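Local coordinates for LAS seventeen-binding protein 3 (Saccharomyces cerevisiae, PDB 1OOT) that interacts with LAS17 and probably binds actin filaments and phosphatidylinositol, this chain being its C-terminal SH3 domain, at residues Y10-E15 / A54-L59; K32-D35 / W40-G43. All blocks are in the same frame, centred on the assembly; numbering follows the deposited sequence.

Contact 1: residues Y10-E15 / A54-L59; sequences YSFAGE and ANYVEL
The rings of F12 and Y56 meet at nearly a right angle, their planes turned 85° and their centroids 5.8 Å apart. Backbone borders each ring: G14 N lies over the centre of one face of F12, and S11 O faces the edge of Y56 near its plane, 3.4 Å from CE2 of Y56. N55 CG sits in that ring's plane at its edge. The packing is carried by F12 CB, 3.9 Å from Y56 CD2; with F12 CG anti to the backbone N (chi1 175°), the phenyl group stands across the phenol instead of lying along it. Y10 contributes its CB, 4.2 Å from Y56 CD2, while its own ring leads away to the surface. An aromatic suits position 56 because it can take S11 O at its edge and still present its ring to F12. S11 points away from 54-59, and its hydroxyl bonds to K24 N. In SH3 relatives the aromatics equivalent to Y10, F12 and Y56 line the groove for proline-rich peptides. Here the 10-15 loop follows strand 5-8, Y56 is backbone-bonded to L9, and F12 rests on F52 and P53 of strand 48-53, beside the 3-10 turn 54-56 that leads into strand 57-59.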
ATOM      1  N   TYR A  10      -5.874  -5.767   5.151  1.00 11.25           N
ATOM      2  CA  TYR A  10      -7.214  -5.147   5.118  1.00 11.27           C
ATOM      3  C   TYR A  10      -7.283  -4.298   3.857  1.00 12.48           C
ATOM      4  O   TYR A  10      -6.257  -3.865   3.300  1.00 12.77           O
ATOM      5  CB  TYR A  10      -7.415  -4.255   6.377  1.00 11.63           C
ATOM      6  CG  TYR A  10      -7.903  -4.915   7.647  1.00 11.41           C
ATOM      7  CD1 TYR A  10      -8.770  -5.976   7.643  1.00 11.84           C
ATOM      8  CD2 TYR A  10      -7.497  -4.429   8.878  1.00 10.12           C
ATOM      9  CE1 TYR A  10      -9.262  -6.495   8.791  1.00 10.74           C
ATOM     10  CE2 TYR A  10      -7.978  -4.929  10.042  1.00 12.17           C
ATOM     11  CZ  TYR A  10      -8.840  -6.028  10.027  1.00 11.06           C
ATOM     12  OH  TYR A  10      -9.401  -6.543  11.188  1.00 11.81           O
ATOM     13  N   SER A  11      -8.512  -4.151   3.379  1.00 12.88           N
ATOM     14  CA  SER A  11      -8.795  -3.222   2.289  1.00 13.43           C
ATOM     15  C   SER A  11      -8.603  -1.773   2.677  1.00 12.84           C
ATOM     16  O   SER A  11      -8.707  -1.404   3.849  1.00 15.73           O
ATOM     17  CB  SER A  11     -10.196  -3.406   1.742  1.00 12.32           C
ATOM     18  OG  SER A  11     -10.416  -4.757   1.390  1.00 14.64           O
ATOM     19  N   PHE A  12      -8.276  -0.948   1.698  1.00 11.81           N
ATOM     20  CA  PHE A  12      -8.128   0.493   1.937  1.00 12.16           C
ATOM     21  C   PHE A  12      -8.879   1.179   0.809  1.00 13.16           C
ATOM     22  O   PHE A  12      -8.539   1.025  -0.363  1.00 13.22           O
ATOM     23  CB  PHE A  12      -6.645   0.824   1.907  1.00 12.35           C
ATOM     24  CG  PHE A  12      -6.354   2.296   2.010  1.00 12.14           C
ATOM     25  CD1 PHE A  12      -6.916   3.114   3.015  1.00 14.50           C
ATOM     26  CD2 PHE A  12      -5.541   2.898   1.092  1.00 12.18           C
ATOM     27  CE1 PHE A  12      -6.619   4.492   3.087  1.00 14.29           C
ATOM     28  CE2 PHE A  12      -5.243   4.244   1.170  1.00 12.19           C
ATOM     29  CZ  PHE A  12      -5.793   5.051   2.133  1.00 12.64           C
ATOM     30  N   ALA A  13      -9.876   1.994   1.162  1.00 15.99           N
ATOM     31  CA  ALA A  13     -10.702   2.630   0.142  1.00 18.75           C
ATOM     32  C   ALA A  13      -9.985   3.718  -0.569  1.00 18.04           C
ATOM     33  O   ALA A  13     -10.317   4.025  -1.685  1.00 21.17           O
ATOM     34  CB  ALA A  13     -11.997   3.179   0.749  1.00 22.93           C
ATOM     35  N   GLY A  14      -9.006   4.347   0.070  1.00 16.28           N
ATOM     36  CA  GLY A  14      -8.178   5.318  -0.607  1.00 19.21           C
ATOM     37  C   GLY A  14      -9.031   6.426  -1.222  1.00 22.99           C
ATOM     38  O   GLY A  14      -8.846   6.777  -2.396  1.00 23.93           O
ATOM     39  N   GLU A  15      -9.892   7.003  -0.395  1.00 27.74           N
ATOM     40  CA  GLU A  15     -10.832   8.041  -0.870  1.00 31.25           C
ATOM     41  C   GLU A  15     -10.213   9.427  -1.181  1.00 30.94           C
ATOM     42  O   GLU A  15     -10.829  10.214  -1.912  1.00 32.72           O
ATOM     43  CB  GLU A  15     -11.973   8.199   0.144  1.00 38.47           C
ATOM     44  CG  GLU A  15     -12.873   6.957   0.228  1.00 43.45           C
ATOM     45  CD  GLU A  15     -13.909   7.000   1.368  1.00 49.70           C
ATOM     46  OE1 GLU A  15     -13.893   7.953   2.212  1.00 50.38           O
ATOM     47  OE2 GLU A  15     -14.739   6.041   1.431  1.00 52.99           O
ATOM     48  N   ALA A  54       0.929   1.926   5.864  1.00 11.22           N
ATOM     49  CA  ALA A  54       1.738   0.769   5.729  1.00 10.99           C
ATOM     50  C   ALA A  54       1.322  -0.330   6.667  1.00 10.57           C
ATOM     51  O   ALA A  54       1.652  -1.516   6.420  1.00 12.58           O
ATOM     52  CB  ALA A  54       3.171   1.104   5.940  1.00 12.84           C
ATOM     53  N   ASN A  55       0.626  -0.002   7.741  1.00 11.26           N
ATOM     54  CA  ASN A  55       0.244  -1.055   8.682  1.00 11.74           C
ATOM     55  C   ASN A  55      -0.746  -2.027   8.082  1.00 11.24           C
ATOM     56  O   ASN A  55      -0.874  -3.159   8.560  1.00 12.25           O
ATOM     57  CB  ASN A  55      -0.287  -0.463   9.996  1.00 12.81           C
ATOM     58  CG  ASN A  55      -1.347   0.575   9.763  1.00 15.38           C
ATOM     59  OD1 ASN A  55      -1.063   1.659   9.215  1.00 16.08           O
ATOM     60  ND2 ASN A  55      -2.577   0.274  10.184  1.00 16.75           N
ATOM     61  N   TYR A  56      -1.453  -1.591   7.031  1.00 11.04           N
ATOM     62  CA  TYR A  56      -2.422  -2.450   6.363  1.00 12.03           C
ATOM     63  C   TYR A  56      -1.828  -3.585   5.535  1.00 12.29           C
ATOM     64  O   TYR A  56      -2.588  -4.392   5.003  1.00 13.27           O
ATOM     65  CB  TYR A  56      -3.322  -1.654   5.466  1.00 12.05           C
ATOM     66  CG  TYR A  56      -4.372  -0.750   6.049  1.00 16.29           C
ATOM     67  CD1 TYR A  56      -4.251  -0.199   7.262  1.00 23.27           C
ATOM     68  CD2 TYR A  56      -5.564  -0.574   5.378  1.00 20.71           C
ATOM     69  CE1 TYR A  56      -5.236   0.660   7.779  1.00 21.83           C
ATOM     70  CE2 TYR A  56      -6.548   0.252   5.872  1.00 21.43           C
ATOM     71  CZ  TYR A  56      -6.335   0.924   7.037  1.00 20.67           C
ATOM     72  OH  TYR A  56      -7.299   1.740   7.607  1.00 22.97           O
ATOM     73  N   VAL A  57      -0.507  -3.596   5.365  1.00 12.27           N
ATOM     74  CA  VAL A  57       0.143  -4.609   4.523  1.00 11.38           C
ATOM     75  C   VAL A  57       1.213  -5.381   5.258  1.00 12.44           C
ATOM     76  O   VAL A  57       1.692  -4.926   6.325  1.00 14.27           O
ATOM     77  CB  VAL A  57       0.747  -3.986   3.243  1.00 12.95           C
ATOM     78  CG1 VAL A  57      -0.293  -3.141   2.513  1.00 13.80           C
ATOM     79  CG2 VAL A  57       2.042  -3.182   3.531  1.00 13.36           C
ATOM     80  N   GLU A  58       1.511  -6.581   4.737  1.00 13.28           N
ATOM     81  CA  GLU A  58       2.536  -7.445   5.301  1.00 14.36           C
ATOM     82  C   GLU A  58       3.574  -7.684   4.197  1.00 16.17           C
ATOM     83  O   GLU A  58       3.248  -8.153   3.140  1.00 14.72           O
ATOM     84  CB  GLU A  58       1.945  -8.746   5.760  1.00 18.80           C
ATOM     85  CG  GLU A  58       3.022  -9.683   6.345  1.00 24.28           C
ATOM     86  CD  GLU A  58       2.456 -10.995   6.842  1.00 35.09           C
ATOM     87  OE1 GLU A  58       1.410 -10.990   7.518  1.00 41.17           O
ATOM     88  OE2 GLU A  58       3.075 -12.051   6.587  1.00 43.31           O
ATOM     89  N   LEU A  59       4.811  -7.316   4.449  1.00 16.71           N
ATOM     90  CA  LEU A  59       5.877  -7.505   3.469  1.00 15.24           C
ATOM     91  C   LEU A  59       6.070  -8.982   3.206  1.00 16.27           C
ATOM     92  O   LEU A  59       6.017  -9.793   4.124  1.00 19.63           O
ATOM     93  CB  LEU A  59       7.196  -6.898   3.945  1.00 18.02           C
ATOM     94  CG  LEU A  59       7.204  -5.378   3.866  1.00 17.59           C
ATOM     95  CD1 LEU A  59       8.337  -4.895   4.794  1.00 20.66           C
ATOM     96  CD2 LEU A  59       7.466  -4.899   2.548  1.00 20.65           C
TER

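Contact 2: residues K32-D35 / W40-G43; sequences KKSD and WWTG
W41 and K33 make the tight part of this contact, their side chains running side by side in the same direction. K33 CB sits over one face of the indole, 3.7 Å from the centroid of the six-membered ring and 16° off its normal, a CH-pi contact. With K33 CG between the backbone N and the carbonyl carbon (chi1 57°), the chain arches above the indole and, bending at chi3, comes down again at CE, 3.6 Å from W41 CH2. A lysine suits this boundary: two of its methylenes, CB and CE, pack on a buried tryptophan, and its ammonium group turns back to S34 O, 3.1 Å from K33 NZ. At the indole edge, W41 NE1 donates to S34 OG at 3.0 Å, with the hydroxyl near the ring plane. That oxygen is held further by hydrogen bonds to S36 N and D39 OD2, so a small serine ties the indole N-H to the turn, where S36 O adds a weak second bond. The backbones are firmly joined too: T42 N bonds K32 O at 3.0 Å, nearly straight, and K32 N returns a bond to T42 O at 3.2 Å. Only the K32 side chain is loose. It touches T42 near its root, K32 CB lying 3.7 Å from T42 OG1, then leaves for the surface, where K32 NZ curls back to a hydrogen bond with K33 O, approaching well above its carbonyl plane. The antiparallel hydrogen-bonded pair of K32 and T42 lies at the base of the n-Src loop, the connection between strands 27-30 and 40-45 of the SH3 barrel.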
ATOM      1  N   LYS A  32       8.231   3.203  -2.345  1.00 13.41           N
ATOM      2  CA  LYS A  32       8.977   3.921  -1.310  1.00 13.36           C
ATOM      3  C   LYS A  32       8.494   3.442   0.018  1.00 13.01           C
ATOM      4  O   LYS A  32       7.269   3.371   0.266  1.00 14.00           O
ATOM      5  CB  LYS A  32       8.671   5.444  -1.464  1.00 17.77           C
ATOM      6  CG  LYS A  32       9.241   6.357  -0.368  1.00 23.36           C
ATOM      7  CD  LYS A  32      10.699   6.409  -0.298  1.00 26.98           C
ATOM      8  CE  LYS A  32      11.248   7.408   0.853  1.00 26.64           C
ATOM      9  NZ  LYS A  32      10.854   7.076   2.380  1.00 21.26           N
ATOM     10  N   LYS A  33       9.435   3.105   0.898  1.00 14.86           N
ATOM     11  CA  LYS A  33       9.079   2.770   2.253  1.00 15.36           C
ATOM     12  C   LYS A  33       9.896   3.602   3.222  1.00 14.97           C
ATOM     13  O   LYS A  33      10.942   4.135   2.851  1.00 19.37           O
ATOM     14  CB  LYS A  33       9.176   1.289   2.537  1.00 19.71           C
ATOM     15  CG  LYS A  33      10.481   0.685   2.280  1.00 22.56           C
ATOM     16  CD  LYS A  33      10.458  -0.817   2.626  1.00 26.02           C
ATOM     17  CE  LYS A  33      10.247  -1.102   4.110  1.00 31.84           C
ATOM     18  NZ  LYS A  33      11.320  -0.508   5.054  1.00 36.70           N
ATOM     19  N   SER A  34       9.422   3.682   4.449  1.00 14.74           N
ATOM     20  CA  SER A  34      10.145   4.332   5.533  1.00 14.67           C
ATOM     21  C   SER A  34      10.539   3.310   6.536  1.00 14.08           C
ATOM     22  O   SER A  34      10.320   2.122   6.321  1.00 17.03           O
ATOM     23  CB  SER A  34       9.194   5.282   6.200  1.00 13.70           C
ATOM     24  OG  SER A  34       8.258   4.559   6.982  1.00 13.11           O
ATOM     25  N   ASP A  35      11.155   3.753   7.646  1.00 15.51           N
ATOM     26  CA  ASP A  35      11.593   2.887   8.731  1.00 17.32           C
ATOM     27  C   ASP A  35      10.510   2.486   9.715  1.00 17.86           C
ATOM     28  O   ASP A  35      10.783   1.754  10.653  1.00 21.96           O
ATOM     29  CB  ASP A  35      12.762   3.492   9.500  1.00 19.80           C
ATOM     30  CG  ASP A  35      13.932   3.761   8.614  1.00 28.52           C
ATOM     31  OD1 ASP A  35      14.192   2.943   7.700  1.00 29.69           O
ATOM     32  OD2 ASP A  35      14.614   4.792   8.714  1.00 35.27           O
ATOM     33  N   TRP A  40       2.909   6.263   6.004  0.50 10.60           N
ATOM     34  CA  TRP A  40       2.285   6.018   4.745  0.50  9.55           C
ATOM     35  C   TRP A  40       3.425   5.733   3.786  0.50 10.99           C
ATOM     36  O   TRP A  40       4.433   6.424   3.796  0.50 11.57           O
ATOM     37  CB  TRP A  40       1.440   7.224   4.382  0.50 10.34           C
ATOM     38  CG  TRP A  40       0.181   7.273   5.183  0.50  9.75           C
ATOM     39  CD1 TRP A  40       0.080   7.368   6.528  0.50 13.20           C
ATOM     40  CD2 TRP A  40      -1.144   7.220   4.687  0.50  9.89           C
ATOM     41  NE1 TRP A  40      -1.238   7.373   6.909  0.50 14.59           N
ATOM     42  CE2 TRP A  40      -2.013   7.254   5.789  0.50 12.32           C
ATOM     43  CE3 TRP A  40      -1.695   7.094   3.425  0.50  9.28           C
ATOM     44  CZ2 TRP A  40      -3.398   7.276   5.656  0.50 11.79           C
ATOM     45  CZ3 TRP A  40      -3.059   7.082   3.301  0.50 10.69           C
ATOM     46  CH2 TRP A  40      -3.900   7.139   4.420  0.50  9.20           C
ATOM     47  N   TRP A  41       3.299   4.618   3.063  1.00 10.79           N
ATOM     48  CA  TRP A  41       4.249   4.193   2.070  1.00 11.08           C
ATOM     49  C   TRP A  41       3.657   4.445   0.692  1.00  9.97           C
ATOM     50  O   TRP A  41       2.486   4.790   0.567  1.00 11.24           O
ATOM     51  CB  TRP A  41       4.605   2.705   2.265  1.00 11.52           C
ATOM     52  CG  TRP A  41       5.393   2.423   3.508  1.00 10.93           C
ATOM     53  CD1 TRP A  41       5.877   3.301   4.434  1.00 10.54           C
ATOM     54  CD2 TRP A  41       5.829   1.137   3.924  1.00 11.44           C
ATOM     55  NE1 TRP A  41       6.570   2.625   5.405  1.00 11.64           N
ATOM     56  CE2 TRP A  41       6.541   1.289   5.126  1.00 10.35           C
ATOM     57  CE3 TRP A  41       5.638  -0.155   3.406  1.00 13.81           C
ATOM     58  CZ2 TRP A  41       7.100   0.217   5.793  1.00 14.52           C
ATOM     59  CZ3 TRP A  41       6.153  -1.231   4.115  1.00 16.10           C
ATOM     60  CH2 TRP A  41       6.874  -1.036   5.287  1.00 16.54           C
ATOM     61  N   THR A  42       4.508   4.340  -0.325  1.00 11.39           N
ATOM     62  CA  THR A  42       4.125   4.585  -1.704  1.00 10.29           C
ATOM     63  C   THR A  42       4.169   3.296  -2.474  1.00 11.15           C
ATOM     64  O   THR A  42       5.116   2.531  -2.348  1.00 12.01           O
ATOM     65  CB  THR A  42       5.029   5.575  -2.392  1.00 12.33           C
ATOM     66  OG1 THR A  42       5.178   6.756  -1.573  1.00 14.56           O
ATOM     67  CG2 THR A  42       4.471   6.060  -3.726  1.00 16.45           C
ATOM     68  N   GLY A  43       3.131   3.042  -3.250  1.00 10.72           N
ATOM     69  CA  GLY A  43       3.046   1.788  -3.989  1.00 11.54           C
ATOM     70  C   GLY A  43       2.166   1.849  -5.211  1.00 12.10           C
ATOM     71  O   GLY A  43       1.680   2.910  -5.565  1.00 12.27           O
TER

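Overall arrangement
Both contacts lie toward the surface of one small SH3 barrel and reach the same antiparallel sheet, contact 1 through strand 57-59 at one outermost position and contact 2 through strand 40-45. Along the chain, contact 2 is nested inside the loop closed by contact 1. Contact 1 fits the RT loop to the 3-10 turn and has no hydrogen bond between its segments, relying on aromatic and backbone packing. Contact 2 ties the n-Src loop to its strand with three hydrogen bonds and includes the one buried residue among those touching in either contact, W41. The two meet directly: A54 CB packs 3.3 Å from W41 CD2, and L59 reaches the same indole. The counterpart of W40 in SH3 relatives lines the peptide groove.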